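Type II 3-hydroxyacyl-CoA dehydrogenase (Thermus thermophilus, PDB 1UAY) probably oxidises 3-hydroxyacyl-CoA to 3-ketoacyl-CoA with NAD+, a step of fatty acid beta-oxidation. Local coordinates at residues E80-K85 with G144-A149. Residues are numbered along the deposited sequence; the frame is centred on the assembly and turned at random.
Sequences EKILGK and GQAAYA
Glu80 O faces two waters, and each water reaches the first turn of helix 146-166. One water donates to Glu80 O at 2.8 Å and accepts from Ala146 N at 2.9 Å. The other accepts from Ala147 N at 3.0 Å and probably donates to Glu80 O, 3.1 Å away, though it has other acceptors to serve. Both waters thus accept from backbone N-H groups just after the N-cap residue Gln145. The direct link is a backbone bond from Glu80 N to Gly144 O, 2.9 Å long and nearly straight at 161°. The N-H meets a lone pair of Gly144 O in the carbonyl plane. Gly144 CA also makes a C-H...O contact with Glu80 O at 3.5 Å. Gly144 has a positive phi of 93°, a backbone shape that glycine takes easily.

The Glu80 side chain turns elsewhere. With CG anti to the backbone N (chi1 -173°) and an extended chain beyond, its carboxylate leads away from 144-149, toward the start of helix 91-116. There OE1 bonds to Ser93 OG and OE2 to Gly90 N. The apolar part is small: in the conformer given, Ile82 CG1 comes loosely to Ala146 CB, 4.3 Å away. A second subunit covers this edge, where its Glu165 accepts from Ile82 N and Leu83 N, and its Leu158 packs on Ala146.

The contact joins the loop after strand 67-72 to the start of helix 146-166, at a subunit interface, in the Rossmann-type fold of a short-chain dehydrogenase.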
ATOM      1  N   GLU A  80      -7.515  22.847  -6.248  1.00  8.27           N
ATOM      2  CA  GLU A  80      -8.517  23.097  -7.275  1.00  8.60           C
ATOM      3  C   GLU A  80      -9.432  21.893  -7.417  1.00  8.60           C
ATOM      4  O   GLU A  80      -8.973  20.763  -7.591  1.00  8.84           O
ATOM      5  CB  GLU A  80      -7.834  23.392  -8.619  1.00  9.88           C
ATOM      6  CG  GLU A  80      -8.798  23.841  -9.716  1.00  9.80           C
ATOM      7  CD  GLU A  80      -8.102  24.222 -11.017  1.00 12.51           C
ATOM      8  OE1 GLU A  80      -6.857  24.339 -11.029  1.00 15.20           O
ATOM      9  OE2 GLU A  80      -8.804  24.417 -12.034  1.00 13.07           O
ATOM     10  N   LYS A  81     -10.734  22.135  -7.344  1.00  8.78           N
ATOM     11  CA  LYS A  81     -11.697  21.053  -7.456  1.00  9.13           C
ATOM     12  C   LYS A  81     -11.878  20.578  -8.890  1.00  9.13           C
ATOM     13  O   LYS A  81     -11.657  21.327  -9.844  1.00  9.52           O
ATOM     14  CB  LYS A  81     -13.048  21.493  -6.886  1.00 12.01           C
ATOM     15  CG  LYS A  81     -13.037  21.692  -5.378  1.00 15.20           C
ATOM     16  CD  LYS A  81     -14.401  22.120  -4.861  1.00 19.64           C
ATOM     17  CE  LYS A  81     -14.378  22.298  -3.352  1.00 21.17           C
ATOM     18  NZ  LYS A  81     -15.706  22.704  -2.820  1.00 24.91           N
ATOM     19  N   ILE A  82     -12.268  19.318  -9.030  1.00  9.32           N
ATOM     20  CA  ILE A  82     -12.521  18.731 -10.338  1.00  9.92           C
ATOM     21  C   ILE A  82     -13.709  19.462 -10.962  1.00 10.17           C
ATOM     22  O   ILE A  82     -13.716  19.749 -12.160  1.00 10.63           O
ATOM     23  CB  ILE A  82     -12.844  17.226 -10.206  1.00 10.18           C
ATOM     24  CG1 ILE A  82     -11.588  16.477  -9.752  0.50 11.26           C
ATOM     25  CG2 ILE A  82     -13.350  16.674 -11.534  0.50 10.60           C
ATOM     26  CD1 ILE A  82     -11.810  15.009  -9.482  0.50 11.29           C
ATOM     27  N   LEU A  83     -14.710  19.758 -10.139  1.00 10.98           N
ATOM     28  CA  LEU A  83     -15.894  20.471 -10.606  1.00 11.72           C
ATOM     29  C   LEU A  83     -15.939  21.838  -9.929  1.00 11.90           C
ATOM     30  O   LEU A  83     -16.261  21.947  -8.746  1.00 14.14           O
ATOM     31  CB  LEU A  83     -17.163  19.672 -10.284  1.00 12.30           C
ATOM     32  CG  LEU A  83     -17.224  18.247 -10.842  1.00 13.38           C
ATOM     33  CD1 LEU A  83     -18.562  17.623 -10.480  1.00 16.05           C
ATOM     34  CD2 LEU A  83     -17.027  18.259 -12.351  1.00 14.91           C
ATOM     35  N   GLY A  84     -15.597  22.873 -10.691  1.00 12.42           N
ATOM     36  CA  GLY A  84     -15.587  24.226 -10.164  1.00 14.45           C
ATOM     37  C   GLY A  84     -16.937  24.905 -10.280  1.00 16.74           C
ATOM     38  O   GLY A  84     -17.934  24.270 -10.622  1.00 16.50           O
ATOM     39  N   LYS A  85     -16.971  26.203 -10.004  1.00 20.56           N
ATOM     40  CA  LYS A  85     -18.217  26.955 -10.070  1.00 23.25           C
ATOM     41  C   LYS A  85     -18.583  27.394 -11.485  1.00 23.18           C
ATOM     42  O   LYS A  85     -19.760  27.574 -11.794  1.00 24.60           O
ATOM     43  CB  LYS A  85     -18.139  28.176  -9.148  1.00 25.90           C
ATOM     44  CG  LYS A  85     -18.016  27.826  -7.669  1.00 27.66           C
ATOM     45  CD  LYS A  85     -19.222  27.025  -7.187  1.00 29.60           C
ATOM     46  CE  LYS A  85     -19.097  26.654  -5.716  1.00 31.03           C
ATOM     47  NZ  LYS A  85     -20.289  25.905  -5.224  1.00 31.46           N
ATOM     48  N   GLY A 144      -9.865  18.502  -3.778  1.00  7.44           N
ATOM     49  CA  GLY A 144      -9.147  19.644  -4.318  1.00  8.43           C
ATOM     50  C   GLY A 144      -7.680  19.377  -4.614  1.00  8.47           C
ATOM     51  O   GLY A 144      -6.993  20.235  -5.170  1.00  8.92           O
ATOM     52  N   GLN A 145      -7.197  18.185  -4.267  1.00  9.54           N
ATOM     53  CA  GLN A 145      -5.791  17.846  -4.484  1.00  9.52           C
ATOM     54  C   GLN A 145      -5.548  16.814  -5.582  1.00  9.37           C
ATOM     55  O   GLN A 145      -4.526  16.131  -5.576  1.00  9.55           O
ATOM     56  CB  GLN A 145      -5.176  17.341  -3.175  1.00 10.96           C
ATOM     57  CG  GLN A 145      -5.141  18.379  -2.067  1.00 13.48           C
ATOM     58  CD  GLN A 145      -4.264  19.566  -2.416  1.00 17.20           C
ATOM     59  OE1 GLN A 145      -3.090  19.407  -2.749  1.00 17.42           O
ATOM     60  NE2 GLN A 145      -4.828  20.765  -2.338  1.00 18.51           N
ATOM     61  N   ALA A 146      -6.464  16.710  -6.536  1.00  8.54           N
ATOM     62  CA  ALA A 146      -6.308  15.735  -7.608  1.00  7.57           C
ATOM     63  C   ALA A 146      -5.009  15.890  -8.399  1.00  7.40           C
ATOM     64  O   ALA A 146      -4.289  14.912  -8.613  1.00  8.11           O
ATOM     65  CB  ALA A 146      -7.504  15.800  -8.547  1.00  9.21           C
ATOM     66  N   ALA A 147      -4.709  17.109  -8.837  1.00  7.20           N
ATOM     67  CA  ALA A 147      -3.494  17.357  -9.609  1.00  7.08           C
ATOM     68  C   ALA A 147      -2.239  17.067  -8.793  1.00  7.24           C
ATOM     69  O   ALA A 147      -1.336  16.359  -9.242  1.00  7.58           O
ATOM     70  CB  ALA A 147      -3.468  18.803 -10.099  1.00  7.59           C
ATOM     71  N   TYR A 148      -2.185  17.628  -7.590  1.00  7.25           N
ATOM     72  CA  TYR A 148      -1.044  17.435  -6.711  1.00  6.38           C
ATOM     73  C   TYR A 148      -0.842  15.952  -6.393  1.00  6.42           C
ATOM     74  O   TYR A 148       0.269  15.431  -6.507  1.00  5.82           O
ATOM     75  CB  TYR A 148      -1.263  18.222  -5.420  1.00  6.97           C
ATOM     76  CG  TYR A 148      -0.075  18.231  -4.492  1.00  7.77           C
ATOM     77  CD1 TYR A 148       1.053  18.999  -4.776  1.00  9.53           C
ATOM     78  CD2 TYR A 148      -0.083  17.477  -3.321  1.00  9.78           C
ATOM     79  CE1 TYR A 148       2.147  19.018  -3.909  1.00 10.51           C
ATOM     80  CE2 TYR A 148       1.000  17.486  -2.451  1.00 11.15           C
ATOM     81  CZ  TYR A 148       2.109  18.257  -2.747  1.00 12.32           C
ATOM     82  OH  TYR A 148       3.169  18.272  -1.869  1.00 13.58           O
ATOM     83  N   ALA A 149      -1.916  15.279  -5.996  1.00  6.04           N
ATOM     84  CA  ALA A 149      -1.852  13.858  -5.664  1.00  6.38           C
ATOM     85  C   ALA A 149      -1.348  13.032  -6.845  1.00  6.87           C
ATOM     86  O   ALA A 149      -0.499  12.151  -6.680  1.00  7.17           O
ATOM     87  CB  ALA A 149      -3.228  13.362  -5.229  1.00  6.69           C
TER
HETATM   88  O   HOH W   1      -6.211  19.619  -8.276  1.00  9.03           O
HETATM   89  O   HOH W   2      -8.972  18.033  -7.109  1.00 10.96           O